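2,3-dihydroxybenzoate-AMP ligase (PDB 5KEI) belongs to the AMP-binding (ANL) superfamily of enzymes, with a large AMP-binding region followed by a smaller C-terminal domain. Local coordinates at residues A[394-397]-A[398-402]; A[534-537]-A[538-541]. All coordinates share one frame; numbering follows the deposited sequence.

Interaction 1. Residues A[394-397]-A[398-402]; sequences NEVP and PGAEG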
loop_
_atom_site.group_PDB
_atom_site.type_symbol
_atom_site.label_atom_id
_atom_site.label_comp_id
_atom_site.label_asym_id
_atom_site.label_seq_id
_atom_site.Cartn_x
_atom_site.Cartn_y
_atom_site.Cartn_z
ATOM N N ASN A 394 11.533 22.241 9.289
ATOM C CA ASN A 394 12.696 22.696 8.533
ATOM C C ASN A 394 13.590 21.561 8.045
ATOM O O ASN A 394 13.637 20.495 8.647
ATOM C CB ASN A 394 13.519 23.655 9.386
ATOM C CG ASN A 394 12.870 25.013 9.518
ATOM O OD1 ASN A 394 12.576 25.465 10.629
ATOM N ND2 ASN A 394 12.649 25.679 8.382
ATOM N N GLU A 395 14.316 21.800 6.961
ATOM C CA GLU A 395 15.243 20.804 6.449
ATOM C C GLU A 395 16.369 20.567 7.458
ATOM O O GLU A 395 17.113 21.495 7.795
ATOM C CB GLU A 395 15.810 21.251 5.096
ATOM C CG GLU A 395 16.335 20.111 4.222
ATOM C CD GLU A 395 15.218 19.243 3.655
ATOM O OE1 GLU A 395 14.042 19.656 3.769
ATOM O OE2 GLU A 395 15.511 18.154 3.102
ATOM N N VAL A 396 16.483 19.334 7.949
ATOM C CA VAL A 396 17.511 19.009 8.937
ATOM C C VAL A 396 18.886 19.043 8.286
ATOM O O VAL A 396 18.997 18.918 7.064
ATOM C CB VAL A 396 17.305 17.610 9.602
ATOM C CG1 VAL A 396 15.904 17.475 10.173
ATOM C CG2 VAL A 396 17.650 16.476 8.633
ATOM N N PRO A 397 19.933 19.247 9.103
ATOM C CA PRO A 397 21.307 19.144 8.601
ATOM C C PRO A 397 21.603 17.749 8.044
ATOM O O PRO A 397 21.171 16.744 8.617
ATOM C CB PRO A 397 22.161 19.435 9.844
ATOM C CG PRO A 397 21.273 20.242 10.744
ATOM C CD PRO A 397 19.887 19.727 10.498
ATOM N N PRO A 398 22.333 17.695 6.928
ATOM C CA PRO A 398 22.751 16.451 6.280
ATOM C C PRO A 398 23.331 15.441 7.275
ATOM O O PRO A 398 24.347 15.707 7.921
ATOM C CB PRO A 398 23.815 16.920 5.291
ATOM C CG PRO A 398 23.434 18.312 4.971
ATOM C CD PRO A 398 22.850 18.884 6.229
ATOM N N GLY A 399 22.668 14.300 7.408
ATOM C CA GLY A 399 23.116 13.269 8.322
ATOM C C GLY A 399 22.302 13.179 9.598
ATOM O O GLY A 399 22.408 12.201 10.332
ATOM N N ALA A 400 21.504 14.205 9.868
ATOM C CA ALA A 400 20.630 14.221 11.035
ATOM C C ALA A 400 19.309 13.485 10.756
ATOM O O ALA A 400 18.912 13.322 9.598
ATOM C CB ALA A 400 20.356 15.658 11.466
ATOM N N GLU A 401 18.645 13.051 11.828
ATOM C CA GLU A 401 17.344 12.390 11.763
ATOM C C GLU A 401 16.188 13.377 11.679
ATOM O O GLU A 401 16.185 14.396 12.375
ATOM C CB GLU A 401 17.116 11.516 12.998
ATOM C CG GLU A 401 18.041 10.342 13.187
ATOM C CD GLU A 401 17.628 9.527 14.409
ATOM O OE1 GLU A 401 16.562 9.840 14.983
ATOM O OE2 GLU A 401 18.351 8.587 14.803
ATOM N N GLY A 402 15.185 13.055 10.864
ATOM C CA GLY A 402 13.975 13.860 10.821
ATOM C C GLY A 402 12.786 13.074 10.309
ATOM O O GLY A 402 12.852 11.855 10.165
#
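Pro397 and Ala400 close a type II beta turn, with Pro398 and Gly399 at its two corners. The backbone bond that defines it runs from Ala400 N to Pro397 O, 2.8 Å long and nearly straight at 159°. Gly399 occupies the third position with a positive phi of 104°, a backbone shape in which a side chain would collide with the carbonyl oxygen of Pro398.

Van der Waals contacts join the two arms. Val396 supplies both methyls: CG2 rests 4.0 Å from Ala400 CB and 3.5 Å from Ala400 O, while CG1 extends along the returning arm to 3.8 Å from Glu401 O and 4.1 Å from Gly402 CA. With CG1 anti to the carbonyl carbon (chi1 -53°), the two branches fan out over successive residues. Ala400 CB lies 3.2 Å from Pro397 O, the same oxygen that accepts its N-H, and also faces Pro397 CD at 4.2 Å.

This surface loop is the connection of a beta hairpin, joining strand 385-389 to strand 402-407, neighbours in a four-stranded antiparallel sheet. Val396 is backbone-bonded to Ile388 of the first strand, and Gly402 to Val438 of strand 432-440, while Glu401 lies against Arg437 and Arg439.

Interaction 2. Residues A[534-537]-A[538-541]; sequences VPMP and SLPT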
loop_
_atom_site.group_PDB
_atom_site.type_symbol
_atom_site.label_atom_id
_atom_site.label_comp_id
_atom_site.label_asym_id
_atom_site.label_seq_id
_atom_site.Cartn_x
_atom_site.Cartn_y
_atom_site.Cartn_z
ATOM N N VAL A 534 -11.830 21.220 23.380
ATOM C CA VAL A 534 -11.863 22.629 22.969
ATOM C C VAL A 534 -12.024 22.761 21.454
ATOM O O VAL A 534 -11.159 22.327 20.694
ATOM C CB VAL A 534 -10.592 23.383 23.430
ATOM C CG1 VAL A 534 -10.448 24.693 22.697
ATOM C CG2 VAL A 534 -10.621 23.622 24.936
ATOM N N PRO A 535 -13.158 23.334 21.008
ATOM C CA PRO A 535 -13.418 23.543 19.578
ATOM C C PRO A 535 -12.686 24.749 18.986
ATOM O O PRO A 535 -12.559 25.794 19.618
ATOM C CB PRO A 535 -14.939 23.751 19.521
ATOM C CG PRO A 535 -15.453 23.212 20.823
ATOM C CD PRO A 535 -14.375 23.517 21.810
ATOM N N MET A 536 -12.198 24.586 17.764
ATOM C CA MET A 536 -11.577 25.678 17.030
ATOM C C MET A 536 -12.102 25.627 15.605
ATOM O O MET A 536 -12.442 24.553 15.118
ATOM C CB MET A 536 -10.043 25.576 17.061
ATOM C CG MET A 536 -9.387 25.960 18.391
ATOM S SD MET A 536 -7.577 26.011 18.253
ATOM C CE MET A 536 -7.331 27.351 17.084
ATOM N N PRO A 537 -12.205 26.789 14.935
ATOM C CA PRO A 537 -12.670 26.778 13.538
ATOM C C PRO A 537 -11.644 26.128 12.598
ATOM O O PRO A 537 -12.008 25.631 11.524
ATOM C CB PRO A 537 -12.869 28.262 13.221
ATOM C CG PRO A 537 -11.967 28.974 14.175
ATOM C CD PRO A 537 -11.982 28.156 15.437
ATOM N N SER A 538 -10.382 26.119 13.022
ATOM C CA SER A 538 -9.325 25.389 12.326
ATOM C C SER A 538 -8.099 25.205 13.224
ATOM O O SER A 538 -7.946 25.890 14.238
ATOM C CB SER A 538 -8.934 26.104 11.026
ATOM O OG SER A 538 -8.712 27.485 11.251
ATOM N N LEU A 539 -7.234 24.268 12.857
ATOM C CA LEU A 539 -6.026 24.023 13.629
ATOM C C LEU A 539 -4.826 24.705 12.985
ATOM O O LEU A 539 -4.647 24.646 11.767
ATOM C CB LEU A 539 -5.769 22.520 13.775
ATOM C CG LEU A 539 -6.852 21.699 14.486
ATOM C CD1 LEU A 539 -6.467 20.233 14.492
ATOM C CD2 LEU A 539 -7.087 22.205 15.905
ATOM N N PRO A 540 -4.018 25.393 13.799
ATOM C CA PRO A 540 -2.750 25.919 13.296
ATOM C C PRO A 540 -1.794 24.804 12.846
ATOM O O PRO A 540 -1.788 23.709 13.418
ATOM C CB PRO A 540 -2.183 26.685 14.499
ATOM C CG PRO A 540 -2.994 26.231 15.687
ATOM C CD PRO A 540 -4.341 25.911 15.137
ATOM N N THR A 541 -0.994 25.105 11.825
ATOM C CA THR A 541 -0.063 24.147 11.233
ATOM C C THR A 541 1.325 24.743 11.042
ATOM O O THR A 541 1.470 25.954 10.888
ATOM C CB THR A 541 -0.566 23.651 9.863
ATOM O OG1 THR A 541 -0.865 24.782 9.027
ATOM C CG2 THR A 541 -1.805 22.778 10.024
#
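On leaving strand 532-535 of the C-terminal domain for the loop that leads toward helix 549-553, the chain bends at Pro537 and Ser538, and Met536 reaches across the bend to Pro540. Its terminal methyl does most of the touching: Met536 CE lies 3.8 Å from Pro540 CD, the ring methylene bonded to the nitrogen, and the two side chains cross at about a right angle. The same methyl sits 3.3 Å from Ser538 O, a plain van der Waals approach to a carbonyl. Further back, Met536 CB is 3.5 Å from that oxygen, so the side chain curls round the Ser538 carbonyl from its root to its end. The curl comes from the last torsion: after an extended chi2, a chi3 of 64° turns CE back toward the loop.

Strand 532-535 is an edge strand of a three-stranded mixed sheet, parallel to strand 498-505, and Met536 is still backbone-bonded to Val503 of that neighbour. The Met536 side chain also touches Val502. Leu539, whose beta carbon points away from 534-537, packs on Val502 and Val504 and reaches Ala484 and Ala486 of strand 482-492; its CD2 makes a looser contact with Met536 SD at 4.5 Å.

No hydrogen bond spans the bend: Ser538 N lies 3.3 Å from Met536 O, but at a poor angle. A psi of -23° at Pro537 turns the chain, and the extended backbone of Ser538 then carries it on to Pro540, which is backbone-bonded to Asp548 just ahead of helix 549-553.

Along the chain, interaction 1 (394-402) is complete long before interaction 2 (534-541) begins. Their centres are 29 Å apart and their nearest atoms about 11 Å, so they do not touch. Each belongs to its own sheet: the first links two neighbouring strands of the four-stranded antiparallel sheet 385-389/402-407/432-440/450-455, the second leaves the edge strand of the three-stranded sheet formed by 482-492, 498-505 and 532-535. The first belongs to the AMP-binding part, the second to the C-terminal domain. Both are local connections at the surface, one between adjacent strands and one from a strand toward the last helix, in separate parts of the enzyme.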